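Local structure of type III restriction-modification enzyme EcoP15I Mod subunit (4ZCF) at residues A[179-184]-A[439-444]; A[104-109]-A[186-191]; A[625-630]-A[638-643]. The protein methylates one adenine of the DNA site 5'-CAGCAG-3' with S-adenosylmethionine and supplies sequence recognition to the restriction complex it forms with Res. All coordinates share one frame; numbering follows the deposited sequence.

Contact 1 (A[179-184]-A[439-444])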
# COMPACT_ATOMS: atom_id res chain seq x y z
N TYR A 179 -1.20 -10.15 11.11
CA TYR A 179 -0.02 -10.21 10.23
C TYR A 179 -0.04 -11.32 9.15
O TYR A 179 0.08 -10.96 7.96
CB TYR A 179 1.32 -10.23 11.03
CG TYR A 179 2.55 -10.21 10.13
CD1 TYR A 179 2.99 -11.37 9.50
CD2 TYR A 179 3.23 -9.03 9.87
CE1 TYR A 179 4.05 -11.34 8.60
CE2 TYR A 179 4.32 -8.99 9.00
CZ TYR A 179 4.72 -10.16 8.36
OH TYR A 179 5.78 -10.17 7.47
N PRO A 180 -0.13 -12.64 9.48
CA PRO A 180 -0.03 -13.65 8.42
C PRO A 180 -1.20 -13.62 7.45
O PRO A 180 -1.05 -13.98 6.28
CB PRO A 180 0.07 -14.96 9.19
CG PRO A 180 -0.63 -14.69 10.47
CD PRO A 180 -0.24 -13.30 10.81
N ARG A 181 -2.37 -13.18 7.93
CA ARG A 181 -3.59 -13.05 7.14
C ARG A 181 -3.46 -11.93 6.08
O ARG A 181 -3.67 -12.20 4.88
CB ARG A 181 -4.78 -12.86 8.08
CG ARG A 181 -5.11 -14.16 8.82
CD ARG A 181 -5.79 -13.97 10.14
NE ARG A 181 -6.19 -15.25 10.73
CZ ARG A 181 -5.39 -16.04 11.43
NH1 ARG A 181 -4.13 -15.68 11.68
NH2 ARG A 181 -5.84 -17.20 11.89
N LEU A 182 -2.98 -10.74 6.50
CA LEU A 182 -2.70 -9.59 5.63
C LEU A 182 -1.55 -9.89 4.70
O LEU A 182 -1.57 -9.44 3.55
CB LEU A 182 -2.35 -8.37 6.50
CG LEU A 182 -3.46 -7.75 7.37
CD1 LEU A 182 -2.96 -6.49 8.00
CD2 LEU A 182 -4.75 -7.45 6.56
N TYR A 183 -0.54 -10.66 5.19
CA TYR A 183 0.61 -11.06 4.40
C TYR A 183 0.19 -11.93 3.22
O TYR A 183 0.57 -11.62 2.09
CB TYR A 183 1.68 -11.75 5.29
CG TYR A 183 2.95 -12.08 4.54
CD1 TYR A 183 3.98 -11.14 4.43
CD2 TYR A 183 3.11 -13.29 3.89
CE1 TYR A 183 5.15 -11.42 3.71
CE2 TYR A 183 4.26 -13.58 3.15
CZ TYR A 183 5.29 -12.65 3.10
OH TYR A 183 6.43 -12.94 2.38
N ILE A 184 -0.59 -13.00 3.46
CA ILE A 184 -1.09 -13.89 2.40
C ILE A 184 -2.07 -13.20 1.49
O ILE A 184 -2.01 -13.41 0.29
CB ILE A 184 -1.66 -15.27 2.92
CG1 ILE A 184 -0.62 -16.05 3.79
CG2 ILE A 184 -2.20 -16.15 1.75
CD1 ILE A 184 0.68 -16.56 3.04
N ASP A 439 -13.81 -11.23 1.16
CA ASP A 439 -13.97 -10.96 2.60
C ASP A 439 -13.59 -12.22 3.34
O ASP A 439 -14.28 -13.21 3.20
CB ASP A 439 -15.42 -10.51 2.97
CG ASP A 439 -15.58 -9.87 4.34
OD1 ASP A 439 -14.82 -10.24 5.28
OD2 ASP A 439 -16.41 -8.98 4.47
N PHE A 440 -12.48 -12.21 4.06
CA PHE A 440 -12.04 -13.41 4.78
C PHE A 440 -12.41 -13.45 6.27
O PHE A 440 -12.01 -14.36 6.97
CB PHE A 440 -10.58 -13.79 4.46
CG PHE A 440 -9.53 -12.72 4.67
CD1 PHE A 440 -8.88 -12.60 5.90
CD2 PHE A 440 -9.16 -11.88 3.64
CE1 PHE A 440 -7.91 -11.61 6.10
CE2 PHE A 440 -8.18 -10.90 3.83
CZ PHE A 440 -7.56 -10.76 5.07
N PHE A 441 -13.24 -12.48 6.72
CA PHE A 441 -13.87 -12.37 8.05
C PHE A 441 -15.34 -12.13 7.73
O PHE A 441 -15.89 -11.11 8.16
CB PHE A 441 -13.30 -11.17 8.87
CG PHE A 441 -11.92 -11.38 9.46
CD1 PHE A 441 -11.74 -12.15 10.60
CD2 PHE A 441 -10.80 -10.83 8.84
CE1 PHE A 441 -10.46 -12.34 11.14
CE2 PHE A 441 -9.52 -11.03 9.38
CZ PHE A 441 -9.36 -11.78 10.52
N ALA A 442 -15.99 -13.04 6.94
CA ALA A 442 -17.38 -12.92 6.47
C ALA A 442 -18.36 -12.24 7.44
O ALA A 442 -19.15 -11.38 7.02
CB ALA A 442 -17.92 -14.27 6.03
N GLY A 443 -18.26 -12.64 8.71
CA GLY A 443 -19.11 -12.18 9.80
C GLY A 443 -20.50 -12.76 9.64
O GLY A 443 -20.70 -13.95 9.85
N SER A 444 -21.44 -11.91 9.20
CA SER A 444 -22.84 -12.22 8.95
C SER A 444 -23.13 -12.50 7.48
O SER A 444 -24.20 -13.01 7.18
CB SER A 444 -23.72 -11.07 9.45
OG SER A 444 -23.30 -9.78 9.05

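Contact 2 (A[104-109]-A[186-191])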
# COMPACT_ATOMS: atom_id res chain seq x y z
N GLU A 104 -5.56 -20.57 6.56
CA GLU A 104 -5.43 -21.85 5.87
C GLU A 104 -6.14 -21.78 4.50
O GLU A 104 -5.55 -22.18 3.47
CB GLU A 104 -6.00 -22.96 6.75
CG GLU A 104 -5.69 -24.37 6.26
CD GLU A 104 -4.26 -24.88 6.38
OE1 GLU A 104 -3.42 -24.21 7.02
OE2 GLU A 104 -4.01 -25.99 5.86
N VAL A 105 -7.36 -21.21 4.47
CA VAL A 105 -8.13 -21.01 3.24
C VAL A 105 -7.41 -20.10 2.22
O VAL A 105 -7.40 -20.43 1.04
CB VAL A 105 -9.60 -20.59 3.50
CG1 VAL A 105 -10.30 -20.23 2.21
CG2 VAL A 105 -10.36 -21.69 4.25
N LEU A 106 -6.79 -19.00 2.66
CA LEU A 106 -6.04 -18.07 1.80
C LEU A 106 -4.80 -18.74 1.22
O LEU A 106 -4.52 -18.55 0.04
CB LEU A 106 -5.65 -16.79 2.55
CG LEU A 106 -6.73 -15.80 2.92
CD1 LEU A 106 -6.21 -14.78 3.89
CD2 LEU A 106 -7.30 -15.14 1.70
N LYS A 107 -4.09 -19.57 2.02
CA LYS A 107 -2.93 -20.35 1.55
C LYS A 107 -3.29 -21.30 0.40
O LYS A 107 -2.47 -21.47 -0.51
CB LYS A 107 -2.27 -21.13 2.68
CG LYS A 107 -1.48 -20.25 3.65
CD LYS A 107 -0.97 -21.09 4.79
CE LYS A 107 -0.15 -20.30 5.76
NZ LYS A 107 0.29 -21.15 6.90
N HIS A 108 -4.51 -21.90 0.40
CA HIS A 108 -4.96 -22.78 -0.70
C HIS A 108 -5.28 -21.96 -1.99
O HIS A 108 -5.30 -22.53 -3.11
CB HIS A 108 -6.21 -23.59 -0.30
CG HIS A 108 -5.95 -24.76 0.62
ND1 HIS A 108 -5.52 -25.96 0.14
CD2 HIS A 108 -6.15 -24.86 1.95
CE1 HIS A 108 -5.42 -26.75 1.19
NE2 HIS A 108 -5.77 -26.13 2.30
N MET A 109 -5.58 -20.65 -1.84
CA MET A 109 -5.97 -19.80 -2.98
C MET A 109 -4.81 -19.28 -3.82
O MET A 109 -5.00 -18.97 -4.99
CB MET A 109 -6.85 -18.64 -2.52
CG MET A 109 -8.11 -19.09 -1.80
SD MET A 109 -9.17 -17.76 -1.19
CE MET A 109 -9.54 -16.88 -2.75
N ARG A 186 -2.20 -10.08 0.60
CA ARG A 186 -1.47 -9.20 -0.35
C ARG A 186 -1.13 -9.91 -1.68
O ARG A 186 -1.23 -9.31 -2.75
CB ARG A 186 -0.21 -8.61 0.30
CG ARG A 186 0.51 -7.54 -0.54
CD ARG A 186 1.89 -7.29 0.02
NE ARG A 186 2.61 -6.23 -0.68
CZ ARG A 186 3.40 -6.43 -1.73
NH1 ARG A 186 3.54 -7.65 -2.24
NH2 ARG A 186 4.04 -5.41 -2.30
N GLU A 187 -0.76 -11.19 -1.58
CA GLU A 187 -0.40 -12.07 -2.67
C GLU A 187 -1.55 -12.28 -3.66
O GLU A 187 -1.30 -12.41 -4.86
CB GLU A 187 0.04 -13.43 -2.11
CG GLU A 187 1.11 -13.35 -1.01
CD GLU A 187 1.88 -14.62 -0.69
OE1 GLU A 187 1.85 -15.56 -1.51
OE2 GLU A 187 2.55 -14.66 0.37
N LEU A 188 -2.81 -12.27 -3.17
CA LEU A 188 -4.01 -12.49 -3.99
C LEU A 188 -4.47 -11.29 -4.76
O LEU A 188 -5.22 -11.41 -5.74
CB LEU A 188 -5.16 -13.02 -3.13
CG LEU A 188 -4.92 -14.31 -2.29
CD1 LEU A 188 -6.22 -14.78 -1.69
CD2 LEU A 188 -4.27 -15.44 -3.14
N MET A 189 -3.97 -10.11 -4.34
CA MET A 189 -4.30 -8.82 -4.90
C MET A 189 -3.67 -8.57 -6.22
O MET A 189 -2.45 -8.64 -6.35
CB MET A 189 -3.88 -7.72 -3.93
CG MET A 189 -4.74 -7.63 -2.70
SD MET A 189 -4.15 -6.46 -1.45
CE MET A 189 -4.37 -4.97 -2.34
N ARG A 190 -4.49 -8.15 -7.18
CA ARG A 190 -4.08 -7.66 -8.50
C ARG A 190 -3.22 -6.40 -8.24
O ARG A 190 -3.43 -5.72 -7.22
CB ARG A 190 -5.34 -7.23 -9.25
CG ARG A 190 -5.76 -8.09 -10.43
CD ARG A 190 -7.22 -7.85 -10.82
NE ARG A 190 -7.44 -6.55 -11.45
CZ ARG A 190 -8.54 -6.19 -12.13
NH1 ARG A 190 -9.56 -7.05 -12.25
NH2 ARG A 190 -8.64 -4.98 -12.67
N GLU A 191 -2.27 -6.09 -9.12
CA GLU A 191 -1.42 -4.90 -8.94
C GLU A 191 -2.23 -3.60 -8.80
O GLU A 191 -1.89 -2.74 -8.01
CB GLU A 191 -0.40 -4.80 -10.07
CG GLU A 191 0.66 -5.88 -9.99
CD GLU A 191 2.04 -5.38 -9.59
OE1 GLU A 191 2.78 -4.92 -10.49
OE2 GLU A 191 2.36 -5.43 -8.38

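Contact 3 (A[625-630]-A[638-643])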
# COMPACT_ATOMS: atom_id res chain seq x y z
N GLU A 625 5.24 -43.63 -22.74
CA GLU A 625 5.68 -43.98 -24.10
C GLU A 625 4.66 -43.55 -25.17
O GLU A 625 5.06 -42.91 -26.15
CB GLU A 625 5.97 -45.47 -24.20
N ALA A 626 3.35 -43.83 -24.94
CA ALA A 626 2.23 -43.46 -25.83
C ALA A 626 2.06 -41.94 -26.00
O ALA A 626 1.68 -41.49 -27.09
CB ALA A 626 0.94 -44.07 -25.31
N LEU A 627 2.36 -41.15 -24.95
CA LEU A 627 2.25 -39.69 -24.98
C LEU A 627 3.42 -38.96 -25.67
O LEU A 627 3.47 -37.72 -25.70
CB LEU A 627 1.97 -39.13 -23.56
CG LEU A 627 0.54 -39.28 -23.02
CD1 LEU A 627 0.42 -38.69 -21.64
CD2 LEU A 627 -0.48 -38.62 -23.93
N LYS A 628 4.36 -39.73 -26.24
CA LYS A 628 5.54 -39.24 -26.95
C LYS A 628 5.58 -39.78 -28.39
O LYS A 628 5.76 -39.00 -29.34
CB LYS A 628 6.83 -39.59 -26.18
CG LYS A 628 6.93 -38.90 -24.82
CD LYS A 628 8.10 -39.40 -24.00
CE LYS A 628 8.33 -38.56 -22.77
NZ LYS A 628 8.92 -37.23 -23.08
N SER A 629 5.36 -41.10 -28.55
CA SER A 629 5.34 -41.82 -29.82
C SER A 629 4.23 -41.36 -30.77
O SER A 629 4.52 -41.11 -31.94
CB SER A 629 5.22 -43.32 -29.58
N TYR A 630 2.97 -41.24 -30.26
CA TYR A 630 1.78 -40.86 -31.03
C TYR A 630 1.72 -39.39 -31.47
O TYR A 630 2.37 -38.53 -30.86
CB TYR A 630 0.52 -41.24 -30.26
N LEU A 638 1.72 -33.67 -24.90
CA LEU A 638 1.10 -33.80 -23.58
C LEU A 638 2.08 -34.20 -22.48
O LEU A 638 2.71 -35.26 -22.57
CB LEU A 638 -0.07 -34.79 -23.64
CG LEU A 638 -1.32 -34.35 -24.40
CD1 LEU A 638 -1.28 -34.78 -25.86
CD2 LEU A 638 -2.57 -34.88 -23.74
N ASP A 639 2.21 -33.35 -21.43
CA ASP A 639 3.04 -33.65 -20.26
C ASP A 639 2.31 -34.64 -19.36
O ASP A 639 1.08 -34.63 -19.32
CB ASP A 639 3.42 -32.39 -19.47
CG ASP A 639 4.55 -32.62 -18.46
OD1 ASP A 639 5.62 -33.16 -18.87
OD2 ASP A 639 4.38 -32.26 -17.27
N LEU A 640 3.08 -35.49 -18.65
CA LEU A 640 2.54 -36.53 -17.77
C LEU A 640 3.05 -36.41 -16.34
O LEU A 640 4.21 -36.72 -16.06
CB LEU A 640 2.76 -37.94 -18.38
CG LEU A 640 2.16 -39.12 -17.63
CD1 LEU A 640 0.66 -39.22 -17.85
CD2 LEU A 640 2.84 -40.41 -18.02
N VAL A 641 2.16 -36.01 -15.42
CA VAL A 641 2.47 -35.77 -14.01
C VAL A 641 1.96 -36.91 -13.11
O VAL A 641 0.88 -37.45 -13.37
CB VAL A 641 1.88 -34.38 -13.60
CG1 VAL A 641 2.17 -34.02 -12.15
CG2 VAL A 641 2.37 -33.28 -14.53
N VAL A 642 2.74 -37.25 -12.05
CA VAL A 642 2.42 -38.22 -10.99
C VAL A 642 2.09 -37.47 -9.69
O VAL A 642 2.86 -36.60 -9.25
CB VAL A 642 3.54 -39.25 -10.64
CG1 VAL A 642 2.94 -40.61 -10.27
CG2 VAL A 642 4.59 -39.39 -11.74
N ARG A 643 1.00 -37.88 -9.02
CA ARG A 643 0.62 -37.29 -7.74
C ARG A 643 0.17 -38.35 -6.74
O ARG A 643 -0.68 -39.17 -7.07
CB ARG A 643 -0.44 -36.18 -7.93
CG ARG A 643 -0.48 -35.19 -6.77
CD ARG A 643 -1.19 -33.91 -7.14
NE ARG A 643 -0.48 -33.20 -8.19
CZ ARG A 643 -1.05 -32.39 -9.06
NH1 ARG A 643 -2.36 -32.19 -9.04
NH2 ARG A 643 -0.32 -31.78 -9.98

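Contact 1 (A[179-184]-A[439-444])
With a first torsion of 55°, Phe440 sets CG between its own backbone N and carbonyl carbon and sends the ring at Arg181; Arg181 has CG beside its backbone N (chi1 -72°) and then runs extended from CG to NE, its methylenes passing the two phenylalanines in turn. CE1 of Phe440 comes within 3.9 Å of Arg181 CB, near the root of that side chain, and the approach to the ring is oblique. Further out, Arg181 CD lies 4.2 Å from CZ of Phe441, again obliquely. The buried guanidinium group reaches beyond both rings to a salt bridge with Asp101, while its NE is bonded to OD1 of Asn102; ND2 of the same asparagine holds the carbonyl of Phe440, tying helix and loop through one amide. Within the loop, Asp439 OD1 accepts from Phe441 N at 3.1 Å on its anti side, making an Asx turn as strand 434-439 ends. The DFFAGS sequence here matches the first conserved motif of the amino-methyltransferases, the loop after a central strand of the Rossmann-like fold; in relatives it meets S-adenosylmethionine, consistent with Phe441 packing on Pro124 and Pro125 of the predicted cofactor-binding region.

Contact 2 (A[104-109]-A[186-191])
Leu188, in the last turn of helix 171-188, faces helix 102-113 with its CA 7.6 Å from that of Met109, just before the chain passes into strand 189-190. Its CB points toward the other helix, and both methyls are used. CD1 meets two side chains: Leu106 CD2 at 3.6 Å, and Met109, whose CB lies 4.0 Å away. Met109 approaches Leu188 at about a right angle and bends at chi3 (59°), which turns CE back until it also lies 4.1 Å from Leu188 CD1. The second methyl, Leu188 CD2, rests on backbone instead, 3.9 Å from Met109 C. Leu188 thus touches the side chain of Leu106 and both the side chain and the backbone of Met109, and it also packs on Val117 of strand 117-122, a central strand to which its own backbone is bonded. With an alanine in place of Leu188, a gap facing Leu106 CD2 is likely to open and the bent end of Met109 to become more able to turn. Charged groups stand away from this patch: Lys107 bonds the carbonyls of Leu69 and Leu72, and Arg190 pairs with Asp192 and Glu434. No hydrogen bond joins the two segments and all three touching residues are buried, so the cohesion between them comes from van der Waals packing of leucine methyls and the methionine side chain.

Contact 3 (A[625-630]-A[638-643])
Leu627 reaches from the last turn of helix 618-629 to the start of strand 639-643. Its CB is directed at the strand segment and lies 4.1 Å from the backbone O of Leu638, a van der Waals contact with a carbonyl oxygen. CG stands beside the backbone N (chi1 -77°), and from it the two methyls part company. CD2 goes to Leu638, ending 3.9 Å from its CB, whereas CD1 goes to Leu640, 3.8 Å from CD1 and 4.1 Å from CB of that residue. Each of these leucines meets Leu627 at about a right angle, and the two methyls of Leu627 divide between side chains two residues apart along the chain; Asp639, between them, has its CB turned away. The helix follows strand 607-611 and leads into strand 639-643, which lies beside that strand and parallel to it: a beta-alpha-beta crossover at the edge of the five-stranded mixed sheet of the C-terminal domain, with Leu627 packing the connecting helix on the final strand. Leu640 has CG anti to its backbone N (chi1 -176°), an orientation that brings its CD1 to the Leu627 methyl, and it also packs on Leu623 of the same helix and on Val608 and Phe610 of strand 607-611. Backbone bonds from Asp639 and Val641 to Val608 hold the strand in the sheet. Close to this packing runs the Res subunit: Phe757 of that chain rests on Leu640 and Val642, and Val680 of that chain on Ala626.

How the contacts relate
Contacts 1 and 2 are neighbours, their centres 10 Å apart, and both draw on helix 171-188: its middle meets the loop after strand 434-439, its end meets helix 102-113. They touch where Ile184 CG2 packs on Leu106 CB at 3.6 Å and where Phe440 lies against Leu106. Along the chain their segments alternate, so pieces far apart in sequence are brought together beside the large mixed sheet of the methyltransferase fold. Contact 3 comes later, closes over only seven intervening residues, and lies about 40 Å from contact 1 and 32 Å from contact 2, centre to centre. It belongs to a separate sheet in the C-terminal domain, packed against Res, away from the catalytic fold.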